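Local atomic coordinates of UDP-glucose 6-dehydrogenase (Pyrobaculum islandicum, PDB entry 3VTF), a protein that probably catalyses the NAD(+)-dependent oxidation of UDP-glucose to UDP-glucuronate, a step of nucleotide-sugar biosynthesis. Residues Y31-F40 / E175-F186; I56-R64 / L80-E89. All coordinates share one frame; numbering follows the deposited sequence.

In the fold
From the N terminus the chain runs through strand 23-27 into helix 31-43, whose residues 31-40 form one side of contact 1. Strand 46-50 and helix 54-61 follow, and contact 2 closes first, a short loop, when the end of helix 72-81 and strand 85-87 return to 56-64. Only after 134 intervening residues does 175-186 come back to 31-40, so the small closure lies wholly within the large one. Contact 2 ties strand 85-87, at the edge of the sheet within this chain, to helix 54-61; contact 1 joins the first helix of the NAD-binding domain to the UDP-glucose pocket. The two meet where Val-34 packs on Leu-60 and Val-38 on Leu-85.

Contact 1. Residues Y31-F40 / E175-F186; sequences YVGVVHAVGF and EFLREGSALEDF. With UPG (uridine-5'-diphosphate-glucose), chain B.
Phe-186 of helix 182-187 enters helix 31-43 as a knob among Val-35, His-36, Gly-39 and Phe-40. Its CB lies 3.8 Å from Val-35 CG1; a chi1 of 175° swings the ring away from its own backbone N and lays it against helix 31-43 at Gly-39. Its CD1 and CE1 approach the face of His-36, CE1 standing 3.6 Å from His-36 CD2. Phe-186 CD2 and CE2 both lie against Gly-39 CA, CE2 the closer at 3.5 Å, where a side chain would collide. CZ reaches Phe-40 CD1, and the ring turns its edge to two faces, T-shaped against His-36 (planes at 88°) and Phe-40. His-36 ND1 donates to Val-32 O, which lies near the imidazole plane and so fixes the ring's turn.

Toward the helix start, Leu-177 CD1 meets Val-35 CG1 tip to tip. Glu-179 CG sits over the centre of the Tyr-31 ring, a CH-pi contact, and Tyr-31 OH donates to Leu-177 O (3.0 Å) from above the carbonyl plane. Leu-177 O also accepts from O4' of the glucose at 2.8 Å, and Glu-179 N donates to phosphate oxygen O1B. Helix 31-43 of the Rossmann-type domain thereby backs the loop lining the UDP-glucose site.

Contact 2. Residues I56-R64 / L80-E89; sequences IVERLRAGR and LSSGRLSFAE
At the edge of the Rossmann-type NAD-binding domain, helix 54-61 packs against strand 85-87, the outermost strand of the sheet within this chain, and against the end of helix 72-81. The short helix and strand segments run at 150° to each other, their axes approaching to 8.9 Å. Phe-87 fills the space between them: its CB touches Val-57 CG1 at 3.7 Å, CD2 lies beside Arg-61 CG, and CZ comes within 3.8 Å of Leu-60 CB, which makes an off-centre CH-pi contact with the ring. With an alanine in place of Phe-87 the ring is gone, which would probably open a gap beside Leu-60 CB and Arg-61 CG.

The helix ends in a Schellman motif, with Gly-63 at positive phi. Leu-80 covers this turn, its CD1 resting 3.6 Å from Gly-63 CA and also against Leu-60 O. Leu-60 also touches Val-34 of helix 31-43 and Leu-76 of helix 72-81.

On the solvent side, Arg-61 stretches out straight alongside Phe-87, the two side chains running in opposite senses, its guanidinium nearly upright to the phenyl ring. Val-57 CG1 lies against one guanidinium face. A water accepts from both Arg-61 NE and Phe-87 N, linking side chain to strand. Arg-61 NH2 donates to Phe-87 O at 2.8 Å, from above the carbonyl plane. Arg-61 NH2 also forms a salt bridge with Glu-89 OE2 at 2.9 Å, the carboxylate oxygen lying in the guanidinium plane. Arg-61 NH1 adds a weak bond of 3.3 Å to the same Glu-89 OE2.

Contact 1. Residues Y31-F40 / E175-F186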
loop_
_atom_site.group_PDB
_atom_site.type_symbol
_atom_site.label_atom_id
_atom_site.label_comp_id
_atom_site.label_asym_id
_atom_site.label_seq_id
_atom_site.Cartn_x
_atom_site.Cartn_y
_atom_site.Cartn_z
ATOM N N TYR A 31 -4.168 -18.966 19.205
ATOM C CA TYR A 31 -2.755 -18.779 19.035
ATOM C C TYR A 31 -2.217 -17.444 19.645
ATOM O O TYR A 31 -1.075 -17.372 20.121
ATOM C CB TYR A 31 -2.303 -19.051 17.591
ATOM C CG TYR A 31 -2.317 -17.867 16.769
ATOM C CD1 TYR A 31 -1.160 -17.110 16.623
ATOM C CD2 TYR A 31 -3.507 -17.440 16.115
ATOM C CE1 TYR A 31 -1.159 -15.942 15.860
ATOM C CE2 TYR A 31 -3.537 -16.280 15.327
ATOM C CZ TYR A 31 -2.361 -15.526 15.204
ATOM O OH TYR A 31 -2.388 -14.381 14.406
ATOM N N VAL A 32 -3.008 -16.387 19.582
ATOM C CA VAL A 32 -2.588 -15.100 20.236
ATOM C C VAL A 32 -2.446 -15.268 21.766
ATOM O O VAL A 32 -1.401 -14.989 22.334
ATOM C CB VAL A 32 -3.562 -13.941 19.919
ATOM C CG1 VAL A 32 -3.159 -12.681 20.701
ATOM C CG2 VAL A 32 -3.445 -13.588 18.443
ATOM N N GLY A 33 -3.475 -15.767 22.405
ATOM C CA GLY A 33 -3.476 -15.915 23.861
ATOM C C GLY A 33 -2.354 -16.856 24.311
ATOM O O GLY A 33 -1.651 -16.549 25.240
ATOM N N VAL A 34 -2.220 -18.026 23.667
ATOM C CA VAL A 34 -1.230 -19.019 24.179
ATOM C C VAL A 34 0.200 -18.556 23.907
ATOM O O VAL A 34 1.057 -18.733 24.779
ATOM C CB VAL A 34 -1.488 -20.445 23.614
ATOM C CG1 VAL A 34 -1.050 -20.492 22.150
ATOM C CG2 VAL A 34 -0.734 -21.454 24.480
ATOM N N VAL A 35 0.421 -17.804 22.812
ATOM C CA VAL A 35 1.756 -17.281 22.557
ATOM C C VAL A 35 2.079 -16.152 23.551
ATOM O O VAL A 35 3.233 -15.989 24.034
ATOM C CB VAL A 35 1.940 -16.822 21.080
ATOM C CG1 VAL A 35 3.185 -15.947 20.906
ATOM C CG2 VAL A 35 2.031 -18.044 20.169
ATOM N N HIS A 36 1.066 -15.341 23.869
ATOM C CA HIS A 36 1.379 -14.305 24.905
ATOM C C HIS A 36 1.603 -14.907 26.265
ATOM O O HIS A 36 2.454 -14.445 27.032
ATOM C CB HIS A 36 0.261 -13.274 24.963
ATOM C CG HIS A 36 0.364 -12.261 23.813
ATOM N ND1 HIS A 36 0.043 -12.577 22.529
ATOM C CD2 HIS A 36 0.876 -10.985 23.791
ATOM C CE1 HIS A 36 0.337 -11.507 21.728
ATOM N NE2 HIS A 36 0.823 -10.543 22.517
ATOM N N ALA A 37 0.796 -15.898 26.591
ATOM C CA ALA A 37 0.946 -16.516 27.941
ATOM C C ALA A 37 2.329 -17.117 28.092
ATOM O O ALA A 37 3.015 -16.911 29.108
ATOM C CB ALA A 37 -0.149 -17.559 28.139
ATOM N N VAL A 38 2.719 -17.913 27.107
ATOM C CA VAL A 38 4.079 -18.503 27.107
ATOM C C VAL A 38 5.203 -17.486 27.016
ATOM O O VAL A 38 6.219 -17.555 27.773
ATOM C CB VAL A 38 4.182 -19.553 25.945
ATOM C CG1 VAL A 38 5.654 -19.960 25.710
ATOM C CG2 VAL A 38 3.317 -20.760 26.251
ATOM N N GLY A 39 5.037 -16.518 26.129
ATOM C CA GLY A 39 6.060 -15.497 25.939
ATOM C C GLY A 39 6.248 -14.605 27.178
ATOM O O GLY A 39 7.386 -14.233 27.482
ATOM N N PHE A 40 5.146 -14.186 27.819
ATOM C CA PHE A 40 5.295 -13.325 28.972
ATOM C C PHE A 40 6.018 -14.128 30.067
ATOM O O PHE A 40 6.867 -13.549 30.794
ATOM C CB PHE A 40 3.920 -12.839 29.519
ATOM C CG PHE A 40 3.286 -11.713 28.694
ATOM C CD1 PHE A 40 4.035 -10.652 28.270
ATOM C CD2 PHE A 40 1.892 -11.693 28.469
ATOM C CE1 PHE A 40 3.432 -9.574 27.580
ATOM C CE2 PHE A 40 1.332 -10.661 27.714
ATOM C CZ PHE A 40 2.104 -9.610 27.289
ATOM N N GLU A 175 -2.473 -6.726 18.859
ATOM C CA GLU A 175 -1.423 -7.737 18.575
ATOM C C GLU A 175 -1.233 -7.850 17.086
ATOM O O GLU A 175 -2.137 -7.492 16.323
ATOM C CB GLU A 175 -1.800 -9.063 19.204
ATOM C CG GLU A 175 -3.171 -9.526 18.745
ATOM C CD GLU A 175 -3.095 -10.186 17.405
ATOM O OE1 GLU A 175 -1.973 -10.721 17.027
ATOM O OE2 GLU A 175 -4.127 -10.189 16.719
ATOM N N PHE A 176 -0.015 -8.182 16.678
ATOM C CA PHE A 176 0.366 -8.157 15.304
ATOM C C PHE A 176 1.064 -9.447 14.912
ATOM O O PHE A 176 1.695 -9.485 13.830
ATOM C CB PHE A 176 1.313 -6.972 15.078
ATOM C CG PHE A 176 0.676 -5.628 15.347
ATOM C CD1 PHE A 176 -0.317 -5.114 14.486
ATOM C CD2 PHE A 176 1.021 -4.908 16.489
ATOM C CE1 PHE A 176 -0.931 -3.872 14.732
ATOM C CE2 PHE A 176 0.432 -3.652 16.730
ATOM C CZ PHE A 176 -0.569 -3.163 15.865
ATOM N N LEU A 177 0.878 -10.493 15.726
ATOM C CA LEU A 177 1.494 -11.788 15.536
ATOM C C LEU A 177 0.992 -12.383 14.208
ATOM O O LEU A 177 -0.201 -12.403 13.969
ATOM C CB LEU A 177 1.029 -12.756 16.678
ATOM C CG LEU A 177 1.452 -12.283 18.119
ATOM C CD1 LEU A 177 1.330 -13.494 19.018
ATOM C CD2 LEU A 177 2.890 -11.701 18.185
ATOM N N ARG A 178 1.872 -12.989 13.418
ATOM C CA ARG A 178 1.385 -13.845 12.309
ATOM C C ARG A 178 1.461 -15.310 12.672
ATOM O O ARG A 178 2.460 -15.811 13.271
ATOM C CB ARG A 178 2.144 -13.611 10.991
ATOM C CG ARG A 178 2.465 -12.168 10.773
ATOM C CD ARG A 178 3.303 -11.997 9.522
ATOM N NE ARG A 178 4.691 -12.400 9.691
ATOM C CZ ARG A 178 5.625 -11.708 10.327
ATOM N NH1 ARG A 178 5.353 -10.535 10.893
ATOM N NH2 ARG A 178 6.852 -12.206 10.393
ATOM N N GLU A 179 0.427 -16.029 12.277
ATOM C CA GLU A 179 0.474 -17.463 12.445
ATOM C C GLU A 179 1.655 -18.004 11.667
ATOM O O GLU A 179 1.992 -17.482 10.567
ATOM C CB GLU A 179 -0.786 -18.097 11.916
ATOM C CG GLU A 179 -1.767 -18.507 12.965
ATOM C CD GLU A 179 -2.882 -19.389 12.378
ATOM O OE1 GLU A 179 -2.666 -20.609 12.107
ATOM O OE2 GLU A 179 -3.958 -18.832 12.231
ATOM N N GLY A 180 2.313 -19.022 12.210
ATOM C CA GLY A 180 3.508 -19.500 11.527
ATOM C C GLY A 180 4.781 -18.863 11.949
ATOM O O GLY A 180 5.819 -19.505 11.936
ATOM N N SER A 181 4.735 -17.614 12.403
ATOM C CA SER A 181 5.935 -17.021 13.017
ATOM C C SER A 181 5.569 -16.254 14.353
ATOM O O SER A 181 6.107 -15.232 14.622
ATOM C CB SER A 181 6.619 -16.114 12.025
ATOM O OG SER A 181 5.713 -15.149 11.488
ATOM N N ALA A 182 4.601 -16.753 15.114
ATOM C CA ALA A 182 4.029 -15.935 16.185
ATOM C C ALA A 182 5.079 -15.704 17.312
ATOM O O ALA A 182 5.148 -14.643 17.918
ATOM C CB ALA A 182 2.839 -16.680 16.726
ATOM N N LEU A 183 5.854 -16.734 17.635
ATOM C CA LEU A 183 6.870 -16.589 18.736
ATOM C C LEU A 183 7.916 -15.589 18.351
ATOM O O LEU A 183 8.275 -14.682 19.141
ATOM C CB LEU A 183 7.546 -17.921 19.092
ATOM C CG LEU A 183 6.695 -18.808 19.938
ATOM C CD1 LEU A 183 7.418 -20.135 19.841
ATOM C CD2 LEU A 183 6.653 -18.273 21.405
ATOM N N GLU A 184 8.441 -15.699 17.129
ATOM C CA GLU A 184 9.353 -14.652 16.714
ATOM C C GLU A 184 8.717 -13.246 16.725
ATOM O O GLU A 184 9.343 -12.273 17.159
ATOM C CB GLU A 184 9.876 -14.936 15.294
ATOM C CG GLU A 184 10.652 -13.787 14.642
ATOM C CD GLU A 184 11.118 -14.153 13.212
ATOM O OE1 GLU A 184 10.963 -15.338 12.826
ATOM O OE2 GLU A 184 11.613 -13.267 12.475
ATOM N N ASP A 185 7.480 -13.114 16.248
ATOM C CA ASP A 185 6.852 -11.776 16.247
ATOM C C ASP A 185 6.563 -11.318 17.644
ATOM O O ASP A 185 6.437 -10.081 17.871
ATOM C CB ASP A 185 5.469 -11.874 15.491
ATOM C CG ASP A 185 5.678 -12.199 14.000
ATOM O OD1 ASP A 185 6.787 -11.871 13.529
ATOM O OD2 ASP A 185 4.769 -12.733 13.332
ATOM N N PHE A 186 6.360 -12.278 18.580
ATOM C CA PHE A 186 6.173 -11.906 19.992
ATOM C C PHE A 186 7.510 -11.278 20.570
ATOM O O PHE A 186 7.514 -10.194 21.175
ATOM C CB PHE A 186 5.700 -13.091 20.867
ATOM C CG PHE A 186 5.632 -12.714 22.366
ATOM C CD1 PHE A 186 4.500 -12.088 22.870
ATOM C CD2 PHE A 186 6.757 -12.854 23.220
ATOM C CE1 PHE A 186 4.436 -11.633 24.183
ATOM C CE2 PHE A 186 6.724 -12.365 24.536
ATOM C CZ PHE A 186 5.546 -11.772 25.055
HETATM N N1 UPG B . -1.290 -13.764 1.295
HETATM C C2 UPG B . -1.385 -13.506 -0.104
HETATM N N3 UPG B . -0.421 -12.799 -0.698
HETATM C C4 UPG B . 0.613 -12.265 0.055
HETATM C C5 UPG B . 0.734 -12.476 1.473
HETATM C C6 UPG B . -0.303 -13.221 2.069
HETATM O O2 UPG B . -2.347 -13.956 -0.804
HETATM O O4 UPG B . 1.483 -11.550 -0.547
HETATM C C1C UPG B . -2.420 -14.533 1.866
HETATM C C2C UPG B . -1.894 -15.734 2.628
HETATM O O2C UPG B . -1.768 -16.888 1.800
HETATM C C3C UPG B . -2.986 -15.941 3.701
HETATM C C4C UPG B . -3.494 -14.529 3.994
HETATM O O4C UPG B . -2.972 -13.714 2.921
HETATM O O3C UPG B . -4.115 -16.631 3.101
HETATM C C5C UPG B . -2.982 -13.955 5.337
HETATM O O5C UPG B . -1.592 -14.286 5.447
HETATM P PA UPG B . -0.738 -13.822 6.824
HETATM O O1A UPG B . -0.693 -12.264 6.940
HETATM O O2A UPG B . 0.534 -14.704 6.913
HETATM O O3A UPG B . -1.648 -14.567 7.924
HETATM P PB UPG B . -2.142 -14.127 9.427
HETATM O O1B UPG B . -1.565 -15.128 10.395
HETATM O O2B UPG B . -3.656 -14.197 9.105
HETATM O O3B UPG B . -1.538 -12.717 9.860
HETATM C "C1'" UPG B . -2.330 -11.496 9.737
HETATM C "C2'" UPG B . -1.359 -10.336 9.782
HETATM C "C3'" UPG B . -0.810 -10.226 11.224
HETATM C "C4'" UPG B . -2.020 -10.064 12.175
HETATM C "C5'" UPG B . -2.866 -11.398 12.109
HETATM C "C6'" UPG B . -4.159 -11.436 12.954
HETATM O "O2'" UPG B . -0.316 -10.859 8.870
HETATM O "O3'" UPG B . 0.029 -9.089 11.262
HETATM O "O4'" UPG B . -1.490 -9.964 13.515
HETATM O "O5'" UPG B . -3.345 -11.393 10.734
HETATM O "O6'" UPG B . -4.691 -10.096 13.094
#

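Contact 2. Residues I56-R64 / L80-E89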
loop_
_atom_site.group_PDB
_atom_site.type_symbol
_atom_site.label_atom_id
_atom_site.label_comp_id
_atom_site.label_asym_id
_atom_site.label_seq_id
_atom_site.Cartn_x
_atom_site.Cartn_y
_atom_site.Cartn_z
ATOM N N ILE A 56 -8.402 -27.700 26.286
ATOM C CA ILE A 56 -7.232 -26.887 25.950
ATOM C C ILE A 56 -6.393 -26.703 27.172
ATOM O O ILE A 56 -5.201 -26.867 27.113
ATOM C CB ILE A 56 -7.685 -25.530 25.346
ATOM C CG1 ILE A 56 -8.268 -25.818 23.962
ATOM C CG2 ILE A 56 -6.505 -24.585 25.223
ATOM C CD1 ILE A 56 -8.842 -24.581 23.217
ATOM N N VAL A 57 -7.003 -26.309 28.302
ATOM C CA VAL A 57 -6.221 -26.108 29.508
ATOM C C VAL A 57 -5.441 -27.400 29.937
ATOM O O VAL A 57 -4.240 -27.317 30.343
ATOM C CB VAL A 57 -7.082 -25.620 30.685
ATOM C CG1 VAL A 57 -6.302 -25.665 32.025
ATOM C CG2 VAL A 57 -7.659 -24.233 30.367
ATOM N N GLU A 58 -6.124 -28.541 29.880
ATOM C CA GLU A 58 -5.564 -29.829 30.277
ATOM C C GLU A 58 -4.372 -30.192 29.401
ATOM O O GLU A 58 -3.369 -30.664 29.889
ATOM C CB GLU A 58 -6.611 -30.947 30.154
ATOM C CG GLU A 58 -7.695 -30.988 31.221
ATOM C CD GLU A 58 -8.717 -32.087 30.964
ATOM O OE1 GLU A 58 -9.913 -31.780 30.764
ATOM O OE2 GLU A 58 -8.314 -33.266 30.950
ATOM N N ARG A 59 -4.507 -29.980 28.099
ATOM C CA ARG A 59 -3.411 -30.236 27.180
ATOM C C ARG A 59 -2.215 -29.324 27.404
ATOM O O ARG A 59 -1.087 -29.784 27.416
ATOM C CB ARG A 59 -3.891 -30.154 25.735
ATOM C CG ARG A 59 -4.438 -31.470 25.213
ATOM C CD ARG A 59 -4.886 -31.368 23.774
ATOM N NE ARG A 59 -6.099 -30.585 23.660
ATOM C CZ ARG A 59 -6.760 -30.400 22.532
ATOM N NH1 ARG A 59 -7.869 -29.669 22.522
ATOM N NH2 ARG A 59 -6.305 -30.947 21.417
ATOM N N LEU A 60 -2.481 -28.038 27.598
ATOM C CA LEU A 60 -1.441 -27.050 27.835
ATOM C C LEU A 60 -0.694 -27.303 29.154
ATOM O O LEU A 60 0.510 -27.127 29.231
ATOM C CB LEU A 60 -1.977 -25.620 27.728
ATOM C CG LEU A 60 -2.402 -25.070 26.368
ATOM C CD1 LEU A 60 -3.035 -23.700 26.527
ATOM C CD2 LEU A 60 -1.244 -25.000 25.393
ATOM N N ARG A 61 -1.421 -27.705 30.184
ATOM C CA ARG A 61 -0.779 -28.073 31.439
ATOM C C ARG A 61 0.158 -29.263 31.209
ATOM O O ARG A 61 1.156 -29.410 31.901
ATOM C CB ARG A 61 -1.824 -28.497 32.447
ATOM C CG ARG A 61 -2.373 -27.334 33.235
ATOM C CD ARG A 61 -3.533 -27.862 34.028
ATOM N NE ARG A 61 -4.042 -26.841 34.919
ATOM C CZ ARG A 61 -5.266 -26.844 35.390
ATOM N NH1 ARG A 61 -6.125 -27.834 35.070
ATOM N NH2 ARG A 61 -5.597 -25.892 36.215
ATOM N N ALA A 62 -0.186 -30.101 30.242
ATOM C CA ALA A 62 0.601 -31.322 29.976
ATOM C C ALA A 62 1.740 -30.977 29.020
ATOM O O ALA A 62 2.520 -31.820 28.617
ATOM C CB ALA A 62 -0.322 -32.440 29.443
ATOM N N GLY A 63 1.869 -29.715 28.634
ATOM C CA GLY A 63 2.930 -29.392 27.702
ATOM C C GLY A 63 2.613 -29.789 26.248
ATOM O O GLY A 63 3.513 -29.813 25.437
ATOM N N ARG A 64 1.351 -30.044 25.917
ATOM C CA ARG A 64 0.999 -30.454 24.551
ATOM C C ARG A 64 0.154 -29.427 23.785
ATOM O O ARG A 64 -1.079 -29.397 23.958
ATOM C CB ARG A 64 0.192 -31.768 24.575
ATOM C CG ARG A 64 1.044 -33.016 24.882
ATOM C CD ARG A 64 0.647 -33.660 26.205
ATOM N NE ARG A 64 -0.567 -34.493 26.112
ATOM C CZ ARG A 64 -0.920 -35.408 27.022
ATOM N NH1 ARG A 64 -0.163 -35.632 28.093
ATOM N NH2 ARG A 64 -2.036 -36.117 26.862
ATOM N N LEU A 80 6.623 -23.692 31.303
ATOM C CA LEU A 80 6.133 -24.584 32.373
ATOM C C LEU A 80 7.274 -24.971 33.367
ATOM O O LEU A 80 7.124 -24.796 34.561
ATOM C CB LEU A 80 5.495 -25.853 31.777
ATOM C CG LEU A 80 4.142 -25.712 31.026
ATOM C CD1 LEU A 80 3.794 -26.993 30.268
ATOM C CD2 LEU A 80 2.972 -25.349 31.970
ATOM N N SER A 81 8.405 -25.432 32.855
ATOM C CA SER A 81 9.634 -25.663 33.717
ATOM C C SER A 81 10.048 -24.495 34.580
ATOM O O SER A 81 10.452 -24.702 35.715
ATOM C CB SER A 81 10.866 -26.091 32.916
ATOM O OG SER A 81 10.691 -27.424 32.493
ATOM N N SER A 82 9.923 -23.269 34.070
ATOM C CA SER A 82 10.298 -22.121 34.886
ATOM C C SER A 82 9.461 -22.033 36.162
ATOM O O SER A 82 9.798 -21.290 37.026
ATOM C CB SER A 82 10.175 -20.851 34.075
ATOM O OG SER A 82 8.803 -20.507 33.948
ATOM N N GLY A 83 8.344 -22.743 36.250
ATOM C CA GLY A 83 7.431 -22.503 37.333
ATOM C C GLY A 83 6.613 -21.201 37.187
ATOM O O GLY A 83 5.673 -20.996 37.954
ATOM N N ARG A 84 6.882 -20.387 36.156
ATOM C CA ARG A 84 6.185 -19.083 36.036
ATOM C C ARG A 84 4.807 -19.113 35.322
ATOM O O ARG A 84 4.026 -18.149 35.447
ATOM C CB ARG A 84 7.106 -18.002 35.416
ATOM C CG ARG A 84 8.330 -17.702 36.256
ATOM C CD ARG A 84 8.930 -16.375 35.906
ATOM N NE ARG A 84 9.492 -16.493 34.567
ATOM C CZ ARG A 84 10.733 -16.835 34.299
ATOM N NH1 ARG A 84 11.617 -17.013 35.281
ATOM N NH2 ARG A 84 11.085 -16.963 33.016
ATOM N N LEU A 85 4.491 -20.202 34.619
ATOM C CA LEU A 85 3.233 -20.317 33.908
ATOM C C LEU A 85 2.337 -21.328 34.529
ATOM O O LEU A 85 2.736 -22.483 34.639
ATOM C CB LEU A 85 3.498 -20.800 32.444
ATOM C CG LEU A 85 2.320 -21.085 31.504
ATOM C CD1 LEU A 85 1.389 -19.811 31.426
ATOM C CD2 LEU A 85 2.859 -21.400 30.087
ATOM N N SER A 86 1.075 -20.984 34.812
ATOM C CA SER A 86 0.132 -21.969 35.303
ATOM C C SER A 86 -1.198 -21.687 34.674
ATOM O O SER A 86 -1.386 -20.649 33.989
ATOM C CB SER A 86 -0.003 -21.878 36.861
ATOM O OG SER A 86 -0.378 -20.552 37.256
ATOM N N PHE A 87 -2.160 -22.572 34.898
ATOM C CA PHE A 87 -3.493 -22.317 34.368
ATOM C C PHE A 87 -4.578 -22.412 35.439
ATOM O O PHE A 87 -4.489 -23.303 36.329
ATOM C CB PHE A 87 -3.784 -23.287 33.211
ATOM C CG PHE A 87 -2.805 -23.169 32.111
ATOM C CD1 PHE A 87 -3.007 -22.231 31.076
ATOM C CD2 PHE A 87 -1.599 -23.887 32.144
ATOM C CE1 PHE A 87 -2.042 -22.083 30.075
ATOM C CE2 PHE A 87 -0.640 -23.752 31.124
ATOM C CZ PHE A 87 -0.865 -22.861 30.088
ATOM N N ALA A 88 -5.609 -21.544 35.364
ATOM C CA ALA A 88 -6.596 -21.459 36.481
ATOM C C ALA A 88 -7.755 -22.392 36.190
ATOM O O ALA A 88 -7.921 -22.825 35.066
ATOM C CB ALA A 88 -7.125 -20.024 36.726
ATOM N N GLU A 89 -8.584 -22.644 37.218
ATOM C CA GLU A 89 -9.829 -23.411 37.042
ATOM C C GLU A 89 -10.955 -22.519 36.590
ATOM O O GLU A 89 -11.996 -23.012 36.145
ATOM C CB GLU A 89 -10.234 -24.085 38.393
ATOM C CG GLU A 89 -9.243 -25.119 38.855
ATOM C CD GLU A 89 -9.131 -26.235 37.827
ATOM O OE1 GLU A 89 -10.154 -26.670 37.240
ATOM O OE2 GLU A 89 -7.993 -26.672 37.575
HETATM O O HOH W 1 -1.526 -25.341 36.045
#